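Local atomic coordinates of structural protein ORF273 (Acidianus two-tailed virus, PDB entry 4ART), a protein that is a structural protein of the virion whose exact role is not established, built on a fold described as new and stable to heat and acid. Residues 88-93 / 138-143; 157-162 / 245-250; 177-182 / 192-197. All coordinates share one frame; numbering follows the deposited sequence.

Interaction 1. Residues 88-93 / 138-143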
loop_
_atom_site.group_PDB
_atom_site.type_symbol
_atom_site.label_atom_id
_atom_site.label_comp_id
_atom_site.label_asym_id
_atom_site.label_seq_id
_atom_site.Cartn_x
_atom_site.Cartn_y
_atom_site.Cartn_z
ATOM N N TYR A 88 6.760 -14.807 18.644
ATOM C CA TYR A 88 5.399 -15.282 18.893
ATOM C C TYR A 88 4.348 -14.482 18.086
ATOM O O TYR A 88 3.342 -15.046 17.637
ATOM C CB TYR A 88 5.115 -15.162 20.394
ATOM C CG TYR A 88 3.777 -15.694 20.850
ATOM C CD1 TYR A 88 3.381 -16.992 20.545
ATOM C CD2 TYR A 88 2.940 -14.930 21.660
ATOM C CE1 TYR A 88 2.180 -17.515 21.028
ATOM C CE2 TYR A 88 1.733 -15.446 22.152
ATOM C CZ TYR A 88 1.362 -16.738 21.831
ATOM O OH TYR A 88 0.184 -17.256 22.298
ATOM N N ALA A 89 4.579 -13.170 17.925
ATOM C CA ALA A 89 3.685 -12.269 17.198
ATOM C C ALA A 89 4.474 -11.253 16.408
ATOM O O ALA A 89 5.531 -10.790 16.859
ATOM C CB ALA A 89 2.731 -11.560 18.162
ATOM N N PHE A 90 3.965 -10.920 15.214
ATOM C CA PHE A 90 4.536 -9.905 14.322
ATOM C C PHE A 90 3.587 -8.708 14.357
ATOM O O PHE A 90 2.387 -8.885 14.253
ATOM C CB PHE A 90 4.685 -10.458 12.899
ATOM C CG PHE A 90 5.165 -9.460 11.876
ATOM C CD1 PHE A 90 6.478 -9.008 11.883
ATOM C CD2 PHE A 90 4.308 -8.979 10.899
ATOM C CE1 PHE A 90 6.924 -8.088 10.929
ATOM C CE2 PHE A 90 4.748 -8.062 9.950
ATOM C CZ PHE A 90 6.061 -7.635 9.949
ATOM N N VAL A 91 4.124 -7.505 14.569
ATOM C CA VAL A 91 3.329 -6.286 14.686
ATOM C C VAL A 91 3.650 -5.352 13.520
ATOM O O VAL A 91 4.804 -5.041 13.283
ATOM C CB VAL A 91 3.553 -5.559 16.045
ATOM C CG1 VAL A 91 2.589 -4.389 16.219
ATOM C CG2 VAL A 91 3.461 -6.511 17.220
ATOM N N GLU A 92 2.607 -4.896 12.814
ATOM C CA GLU A 92 2.706 -3.908 11.750
ATOM C C GLU A 92 1.929 -2.670 12.226
ATOM O O GLU A 92 0.719 -2.743 12.474
ATOM C CB GLU A 92 2.144 -4.456 10.428
ATOM C CG GLU A 92 2.061 -3.432 9.310
ATOM C CD GLU A 92 1.815 -3.973 7.911
ATOM O OE1 GLU A 92 1.536 -5.187 7.766
ATOM O OE2 GLU A 92 1.896 -3.170 6.953
ATOM N N THR A 93 2.625 -1.545 12.350
ATOM C CA THR A 93 2.022 -0.288 12.771
ATOM C C THR A 93 1.854 0.662 11.586
ATOM O O THR A 93 2.814 0.950 10.874
ATOM C CB THR A 93 2.820 0.328 13.911
ATOM O OG1 THR A 93 3.009 -0.674 14.906
ATOM C CG2 THR A 93 2.134 1.543 14.517
ATOM N N LYS A 138 2.426 -17.206 16.108
ATOM C CA LYS A 138 1.003 -17.543 16.232
ATOM C C LYS A 138 0.120 -16.384 15.750
ATOM O O LYS A 138 -0.920 -16.618 15.134
ATOM C CB LYS A 138 0.664 -17.915 17.677
ATOM C CG LYS A 138 -0.735 -18.522 17.864
ATOM C CD LYS A 138 -0.964 -18.943 19.296
ATOM C CE LYS A 138 -2.368 -19.408 19.578
ATOM N NZ LYS A 138 -2.565 -20.826 19.174
ATOM N N TYR A 139 0.537 -15.135 16.024
ATOM C CA TYR A 139 -0.281 -13.970 15.721
ATOM C C TYR A 139 0.304 -12.933 14.821
ATOM O O TYR A 139 1.507 -12.669 14.833
ATOM C CB TYR A 139 -0.716 -13.279 17.025
ATOM C CG TYR A 139 -1.596 -14.127 17.926
ATOM C CD1 TYR A 139 -2.960 -14.232 17.697
ATOM C CD2 TYR A 139 -1.071 -14.761 19.051
ATOM C CE1 TYR A 139 -3.782 -14.974 18.549
ATOM C CE2 TYR A 139 -1.879 -15.515 19.907
ATOM C CZ TYR A 139 -3.236 -15.624 19.648
ATOM O OH TYR A 139 -4.063 -16.369 20.466
ATOM N N TYR A 140 -0.587 -12.326 14.038
ATOM C CA TYR A 140 -0.276 -11.176 13.223
ATOM C C TYR A 140 -1.058 -10.016 13.841
ATOM O O TYR A 140 -2.269 -10.118 14.035
ATOM C CB TYR A 140 -0.626 -11.367 11.728
ATOM C CG TYR A 140 -0.571 -10.042 10.981
ATOM C CD1 TYR A 140 0.631 -9.517 10.544
ATOM C CD2 TYR A 140 -1.716 -9.262 10.818
ATOM C CE1 TYR A 140 0.692 -8.261 9.928
ATOM C CE2 TYR A 140 -1.665 -8.002 10.232
ATOM C CZ TYR A 140 -0.465 -7.510 9.771
ATOM O OH TYR A 140 -0.484 -6.284 9.145
ATOM N N ILE A 141 -0.355 -8.928 14.175
ATOM C CA ILE A 141 -1.000 -7.774 14.825
ATOM C C ILE A 141 -0.877 -6.526 13.958
ATOM O O ILE A 141 0.213 -6.160 13.534
ATOM C CB ILE A 141 -0.455 -7.538 16.272
ATOM C CG1 ILE A 141 -0.561 -8.816 17.123
ATOM C CG2 ILE A 141 -1.139 -6.351 16.938
ATOM C CD1 ILE A 141 0.027 -8.706 18.569
ATOM N N HIS A 142 -2.006 -5.883 13.711
ATOM C CA HIS A 142 -2.052 -4.638 12.974
ATOM C C HIS A 142 -2.496 -3.558 13.923
ATOM O O HIS A 142 -3.611 -3.632 14.442
ATOM C CB HIS A 142 -2.992 -4.735 11.761
ATOM C CG HIS A 142 -2.928 -3.520 10.854
ATOM N ND1 HIS A 142 -3.961 -3.218 10.008
ATOM C CD2 HIS A 142 -1.934 -2.604 10.651
ATOM C CE1 HIS A 142 -3.599 -2.120 9.348
ATOM N NE2 HIS A 142 -2.395 -1.707 9.698
ATOM N N ALA A 143 -1.581 -2.617 14.230
ATOM C CA ALA A 143 -1.837 -1.477 15.112
ATOM C C ALA A 143 -1.994 -0.244 14.254
ATOM O O ALA A 143 -1.194 -0.030 13.358
ATOM C CB ALA A 143 -0.702 -1.294 16.106
HETATM O O HOH W 1 -3.031 -17.797 22.367
#
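Strands 87-96 and 139-146 run parallel through the central mixed sheet, in direct register from Ala89-Tyr139 to Thr93-Ala143. The closed side carries Ala89, Val91 and Thr93 against Tyr139, Ile141 and Ala143, all six buried, and helix 23-44 packs over it. There Ile141 reaches back along its own strand, so that its CD1 lies 4.0 Å from Ala89 CB. On the other face Phe90 and Glu92 are partly exposed, whereas Tyr140 and His142 are buried. Phe90 and Tyr140 both hold CG anti to the backbone N and lie side by side, touching at their ring edges (Phe90 CD2 to Tyr140 CD1, 3.7 Å). Tyr140 OH donates to Glu92 OE1 at 2.7 Å, coming from above the carboxylate plane, which stands at 89° to the ring. His142 turns its edge to Glu92 O, while its NE2 bonds to Asp94. At the start of the strands Tyr88 O takes two N-H groups, from Lys138 N at 2.8 Å and Tyr139 N at 3.2 Å. The edge of Tyr139 meets the face of Tyr88 in an offset T-shaped pair, planes at 85°, and a water joins the two hydroxyls. Tyr88 and Ala89 both face Ile61 in a classic beta bulge. That Tyr140 OH gives its proton to Glu92 OE1 is consistent with an ionised carboxylate whose charge the hydroxyl would help stabilise.

Interaction 2. Residues 157-162 / 245-250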
loop_
_atom_site.group_PDB
_atom_site.type_symbol
_atom_site.label_atom_id
_atom_site.label_comp_id
_atom_site.label_asym_id
_atom_site.label_seq_id
_atom_site.Cartn_x
_atom_site.Cartn_y
_atom_site.Cartn_z
ATOM N N VAL A 157 -5.819 -1.790 17.989
ATOM C CA VAL A 157 -4.936 -2.942 17.868
ATOM C C VAL A 157 -5.838 -4.105 17.415
ATOM O O VAL A 157 -6.805 -4.434 18.113
ATOM C CB VAL A 157 -4.226 -3.268 19.211
ATOM C CG1 VAL A 157 -3.273 -4.454 19.055
ATOM C CG2 VAL A 157 -3.511 -2.055 19.810
ATOM N N ASN A 158 -5.510 -4.707 16.264
ATOM C CA ASN A 158 -6.219 -5.856 15.661
ATOM C C ASN A 158 -5.330 -7.084 15.689
ATOM O O ASN A 158 -4.276 -7.080 15.078
ATOM C CB ASN A 158 -6.628 -5.539 14.200
ATOM C CG ASN A 158 -7.728 -4.509 14.125
ATOM O OD1 ASN A 158 -8.686 -4.560 14.854
ATOM N ND2 ASN A 158 -7.467 -3.368 13.526
ATOM N N ILE A 159 -5.772 -8.142 16.380
ATOM C CA ILE A 159 -5.025 -9.382 16.526
ATOM C C ILE A 159 -5.636 -10.507 15.706
ATOM O O ILE A 159 -6.766 -10.925 15.950
ATOM C CB ILE A 159 -4.841 -9.731 18.026
ATOM C CG1 ILE A 159 -4.158 -8.558 18.775
ATOM C CG2 ILE A 159 -4.055 -11.003 18.157
ATOM C CD1 ILE A 159 -4.299 -8.600 20.219
ATOM N N TYR A 160 -4.850 -11.044 14.769
ATOM C CA TYR A 160 -5.283 -12.137 13.887
ATOM C C TYR A 160 -4.495 -13.379 14.219
ATOM O O TYR A 160 -3.280 -13.319 14.363
ATOM C CB TYR A 160 -5.002 -11.771 12.405
ATOM C CG TYR A 160 -5.685 -10.507 11.921
ATOM C CD1 TYR A 160 -5.096 -9.259 12.100
ATOM C CD2 TYR A 160 -6.946 -10.555 11.320
ATOM C CE1 TYR A 160 -5.738 -8.093 11.691
ATOM C CE2 TYR A 160 -7.585 -9.400 10.888
ATOM C CZ TYR A 160 -6.985 -8.170 11.087
ATOM O OH TYR A 160 -7.609 -7.042 10.626
ATOM N N ASP A 161 -5.173 -14.505 14.262
ATOM C CA ASP A 161 -4.575 -15.827 14.441
ATOM C C ASP A 161 -4.132 -16.222 13.031
ATOM O O ASP A 161 -4.970 -16.300 12.136
ATOM C CB ASP A 161 -5.627 -16.832 14.976
ATOM C CG ASP A 161 -5.069 -18.239 15.147
ATOM O OD1 ASP A 161 -5.104 -19.011 14.186
ATOM O OD2 ASP A 161 -4.549 -18.539 16.215
ATOM N N ILE A 162 -2.835 -16.463 12.831
ATOM C CA ILE A 162 -2.267 -16.773 11.513
ATOM C C ILE A 162 -2.851 -18.037 10.864
ATOM O O ILE A 162 -3.178 -17.995 9.687
ATOM C CB ILE A 162 -0.692 -16.709 11.526
ATOM C CG1 ILE A 162 -0.221 -15.253 11.836
ATOM C CG2 ILE A 162 -0.080 -17.252 10.205
ATOM C CD1 ILE A 162 1.200 -15.085 12.174
ATOM N N THR A 245 -12.707 -13.380 12.930
ATOM C CA THR A 245 -12.840 -12.052 13.497
ATOM C C THR A 245 -11.531 -11.741 14.281
ATOM O O THR A 245 -11.146 -12.556 15.145
ATOM C CB THR A 245 -14.090 -11.996 14.454
ATOM O OG1 THR A 245 -15.235 -12.486 13.774
ATOM C CG2 THR A 245 -14.399 -10.598 14.890
ATOM N N PRO A 246 -10.853 -10.594 14.023
ATOM C CA PRO A 246 -9.686 -10.248 14.851
ATOM C C PRO A 246 -10.100 -9.830 16.272
ATOM O O PRO A 246 -11.195 -9.328 16.466
ATOM C CB PRO A 246 -9.080 -9.029 14.132
ATOM C CG PRO A 246 -10.203 -8.381 13.493
ATOM C CD PRO A 246 -11.177 -9.498 13.087
ATOM N N TYR A 247 -9.226 -10.014 17.245
ATOM C CA TYR A 247 -9.484 -9.540 18.589
ATOM C C TYR A 247 -9.065 -8.087 18.519
ATOM O O TYR A 247 -7.922 -7.776 18.185
ATOM C CB TYR A 247 -8.636 -10.313 19.574
ATOM C CG TYR A 247 -9.021 -10.104 21.010
ATOM C CD1 TYR A 247 -9.940 -10.945 21.635
ATOM C CD2 TYR A 247 -8.413 -9.109 21.777
ATOM C CE1 TYR A 247 -10.221 -10.821 22.990
ATOM C CE2 TYR A 247 -8.664 -8.996 23.135
ATOM C CZ TYR A 247 -9.576 -9.848 23.733
ATOM O OH TYR A 247 -9.872 -9.701 25.053
ATOM N N GLN A 248 -10.024 -7.192 18.723
ATOM C CA GLN A 248 -9.816 -5.759 18.531
ATOM C C GLN A 248 -9.835 -4.962 19.829
ATOM O O GLN A 248 -10.804 -5.047 20.592
ATOM C CB GLN A 248 -10.869 -5.257 17.536
ATOM C CG GLN A 248 -10.683 -3.825 17.056
ATOM C CD GLN A 248 -11.672 -3.530 15.950
ATOM O OE1 GLN A 248 -12.596 -2.747 16.142
ATOM N NE2 GLN A 248 -11.515 -4.172 14.769
ATOM N N VAL A 249 -8.734 -4.217 20.109
ATOM C CA VAL A 249 -8.620 -3.395 21.343
ATOM C C VAL A 249 -8.324 -1.948 20.962
ATOM O O VAL A 249 -7.436 -1.708 20.140
ATOM C CB VAL A 249 -7.633 -3.955 22.419
ATOM C CG1 VAL A 249 -7.657 -3.133 23.700
ATOM C CG2 VAL A 249 -7.913 -5.413 22.723
ATOM N N CYS A 250 -9.088 -0.992 21.548
ATOM C CA CYS A 250 -8.993 0.429 21.237
ATOM C C CYS A 250 -8.670 1.311 22.424
ATOM O O CYS A 250 -8.906 0.940 23.568
ATOM C CB CYS A 250 -10.208 0.928 20.460
ATOM S SG CYS A 250 -10.577 -0.025 18.974
#
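Val157 O is the best-held polar atom, gripped by one N-H and one C-H: Val249 N at 2.8 Å, in the carbonyl plane and almost straight, and Gln248 CA at 3.3 Å. Gln248 NE2 donates to Asn158 OD1 at 2.9 Å, on a lone pair of the carbonyl, but this bond is bent, with 132° at the hydrogen, and the amide planes are turned 72° apart. Gln248 gets there with CG anti to the backbone N and an extended chain, which also brings its CG to 3.1 Å from Asn158 OD1. The two side chains therefore run alongside each other in the same direction, joined near their ends, over a non-hydrogen-bonded antiparallel pair. On either side of it come the hydrogen-bonded pairs Val157-Val249 and Ile159-Tyr247, each with two N-H to O bonds. The shortest of these four is Val157 N to Val249 O, 2.7 Å, nearly along the C=O axis. On the face of Val157, Ile159, Tyr247 and Val249, Ile159 CB meets Tyr247 CB at 4.1 Å, while the Tyr247 ring leads away and its OH bonds to Glu29 of helix 23-44. Just before strand 247-253, Pro246 lays its CB over one face of the Tyr160 ring, 3.8 Å from the centroid and 20° off the normal, a CH-pi contact. Beyond the pair, Asp161 is the N-cap of helix 162-168 and bonds Ser164 N, and Cys250 forms the disulfide with Cys263. This is a regular antiparallel strand pair within a mixed seven-stranded sheet, joining strand 154-161 to 247-253, which in turn carries the outermost strand 258-261.

Interaction 3. Residues 177-182 / 192-197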
loop_
_atom_site.group_PDB
_atom_site.type_symbol
_atom_site.label_atom_id
_atom_site.label_comp_id
_atom_site.label_asym_id
_atom_site.label_seq_id
_atom_site.Cartn_x
_atom_site.Cartn_y
_atom_site.Cartn_z
ATOM N N GLN A 177 -1.902 -28.736 -2.918
ATOM C CA GLN A 177 -2.064 -28.993 -4.342
ATOM C C GLN A 177 -0.769 -28.719 -5.125
ATOM O O GLN A 177 -0.391 -29.502 -5.991
ATOM C CB GLN A 177 -3.219 -28.135 -4.894
ATOM C CG GLN A 177 -3.698 -28.547 -6.289
ATOM C CD GLN A 177 -4.448 -29.871 -6.290
ATOM O OE1 GLN A 177 -4.992 -30.326 -5.267
ATOM N NE2 GLN A 177 -4.483 -30.522 -7.444
ATOM N N LYS A 178 -0.066 -27.632 -4.788
ATOM C CA LYS A 178 1.161 -27.226 -5.477
ATOM C C LYS A 178 2.464 -27.872 -4.972
ATOM O O LYS A 178 3.322 -28.197 -5.785
ATOM C CB LYS A 178 1.275 -25.690 -5.514
ATOM C CG LYS A 178 2.119 -25.145 -6.679
ATOM C CD LYS A 178 1.309 -24.963 -7.972
ATOM C CE LYS A 178 2.102 -24.229 -9.027
ATOM N NZ LYS A 178 1.206 -23.578 -10.019
ATOM N N LEU A 179 2.622 -28.048 -3.653
ATOM C CA LEU A 179 3.878 -28.561 -3.078
ATOM C C LEU A 179 3.833 -29.947 -2.489
ATOM O O LEU A 179 4.879 -30.557 -2.315
ATOM C CB LEU A 179 4.405 -27.598 -1.986
ATOM C CG LEU A 179 4.515 -26.117 -2.315
ATOM C CD1 LEU A 179 4.894 -25.328 -1.064
ATOM C CD2 LEU A 179 5.531 -25.869 -3.401
ATOM N N GLY A 180 2.658 -30.388 -2.084
ATOM C CA GLY A 180 2.507 -31.655 -1.387
ATOM C C GLY A 180 2.478 -31.453 0.115
ATOM O O GLY A 180 2.433 -30.316 0.590
ATOM N N ASN A 181 2.348 -32.546 0.871
ATOM C CA ASN A 181 2.252 -32.440 2.326
ATOM C C ASN A 181 3.611 -32.443 3.029
ATOM O O ASN A 181 3.732 -31.885 4.119
ATOM C CB ASN A 181 1.261 -33.470 2.918
ATOM C CG ASN A 181 0.145 -32.878 3.773
ATOM O OD1 ASN A 181 -0.261 -31.710 3.626
ATOM N ND2 ASN A 181 -0.402 -33.687 4.683
ATOM N N LYS A 182 4.628 -33.023 2.398
ATOM C CA LYS A 182 5.965 -33.089 2.975
ATOM C C LYS A 182 6.684 -31.728 2.891
ATOM O O LYS A 182 6.916 -31.217 1.787
ATOM C CB LYS A 182 6.796 -34.209 2.323
ATOM C CG LYS A 182 8.043 -34.612 3.117
ATOM C CD LYS A 182 9.212 -35.055 2.212
ATOM C CE LYS A 182 9.161 -36.505 1.761
ATOM N NZ LYS A 182 9.506 -37.456 2.853
ATOM N N ASN A 192 6.028 -17.454 -5.381
ATOM C CA ASN A 192 5.311 -16.548 -6.277
ATOM C C ASN A 192 4.103 -17.186 -6.952
ATOM O O ASN A 192 3.049 -16.546 -7.026
ATOM C CB ASN A 192 6.275 -15.894 -7.282
ATOM C CG ASN A 192 7.256 -14.940 -6.637
ATOM O OD1 ASN A 192 7.007 -14.361 -5.563
ATOM N ND2 ASN A 192 8.394 -14.758 -7.283
ATOM N N ASP A 193 4.258 -18.436 -7.437
ATOM C CA ASP A 193 3.189 -19.213 -8.083
ATOM C C ASP A 193 2.040 -19.417 -7.129
ATOM O O ASP A 193 0.891 -19.227 -7.533
ATOM C CB ASP A 193 3.689 -20.587 -8.600
ATOM C CG ASP A 193 4.646 -20.516 -9.769
ATOM O OD1 ASP A 193 4.545 -19.549 -10.558
ATOM O OD2 ASP A 193 5.480 -21.445 -9.912
ATOM N N ILE A 194 2.339 -19.758 -5.852
ATOM C CA ILE A 194 1.310 -19.940 -4.829
ATOM C C ILE A 194 0.633 -18.603 -4.524
ATOM O O ILE A 194 -0.595 -18.524 -4.526
ATOM C CB ILE A 194 1.830 -20.660 -3.549
ATOM C CG1 ILE A 194 2.336 -22.072 -3.892
ATOM C CG2 ILE A 194 0.743 -20.717 -2.422
ATOM C CD1 ILE A 194 3.283 -22.597 -2.858
ATOM N N GLU A 195 1.438 -17.560 -4.297
ATOM C CA GLU A 195 0.955 -16.217 -4.005
ATOM C C GLU A 195 -0.056 -15.711 -5.067
ATOM O O GLU A 195 -1.116 -15.174 -4.717
ATOM C CB GLU A 195 2.162 -15.264 -3.844
ATOM C CG GLU A 195 1.706 -13.863 -3.539
ATOM C CD GLU A 195 2.496 -13.072 -2.536
ATOM O OE1 GLU A 195 3.695 -12.828 -2.766
ATOM O OE2 GLU A 195 1.820 -12.419 -1.719
ATOM N N ARG A 196 0.266 -15.906 -6.353
ATOM C CA ARG A 196 -0.577 -15.511 -7.484
ATOM C C ARG A 196 -1.975 -16.171 -7.424
ATOM O O ARG A 196 -2.987 -15.491 -7.637
ATOM C CB ARG A 196 0.152 -15.842 -8.809
ATOM C CG ARG A 196 -0.599 -15.421 -10.069
ATOM C CD ARG A 196 -0.075 -16.138 -11.306
ATOM N NE ARG A 196 -0.774 -17.415 -11.505
ATOM C CZ ARG A 196 -0.270 -18.621 -11.236
ATOM N NH1 ARG A 196 0.977 -18.745 -10.799
ATOM N NH2 ARG A 196 -1.003 -19.712 -11.429
ATOM N N ILE A 197 -2.032 -17.497 -7.177
ATOM C CA ILE A 197 -3.295 -18.251 -7.044
ATOM C C ILE A 197 -4.161 -17.717 -5.878
ATOM O O ILE A 197 -5.364 -17.511 -6.061
ATOM C CB ILE A 197 -3.043 -19.779 -6.877
ATOM C CG1 ILE A 197 -2.271 -20.352 -8.111
ATOM C CG2 ILE A 197 -4.383 -20.544 -6.643
ATOM C CD1 ILE A 197 -1.797 -21.867 -7.975
#
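Lys178, near the end of helix 171-179, lays its chain against helix 188-201. Its CB starts beside Ile194, 4.1 Å from CG1, and CG keeps to the same atom at 4.2 Å. With CG anti to the backbone N, a bend at chi2 (86°) then turns the chain across the neighbouring helix. CE arrives 4.0 Å from Asp193 CB, crossing that side chain at about a right angle. The tip, NZ, ends 4.0 Å from Ile197 CD1. It stays 4.8 Å from Asp193 OD2, too far for a salt bridge, and 4.7 Å from Arg196 NH2, a like charge. Deeper in, Leu179 reaches the end of Ile194 roughly at right angles, CD1 to CD1 at 3.6 Å, and both side chains continue onto helix 113-123, at Leu121 and Leu117. Along the same helix as Ile194, Arg196 has its own partners: a salt bridge to Glu201 and a long one to Asp193. With no hydrogen bond between the two segments, the contact rests on aliphatic carbon, and any attraction of NZ to Asp193 is probably weak and partly offset by Arg196.

Overall arrangement
Interactions 1 and 2 belong to one central sheet: strands 139-146 and 154-161 are neighbours in it, and backbone contacts such as Tyr140 O to Tyr160 N run directly from one to the other. Their centres lie about 9 Å apart. Interaction 1 is buried and parallel; interaction 2 is antiparallel and only partly buried, toward the C-terminal edge of the sheet. Helix 23-44 packs on one face of both. Interaction 3 lies apart at the surface, its centre about 24 and 27 Å from the other two, and joins two helices without a hydrogen bond. Backbone bonding thus dominates in the sheet, whereas side-chain carbons carry the helix contact, close to the second subunit.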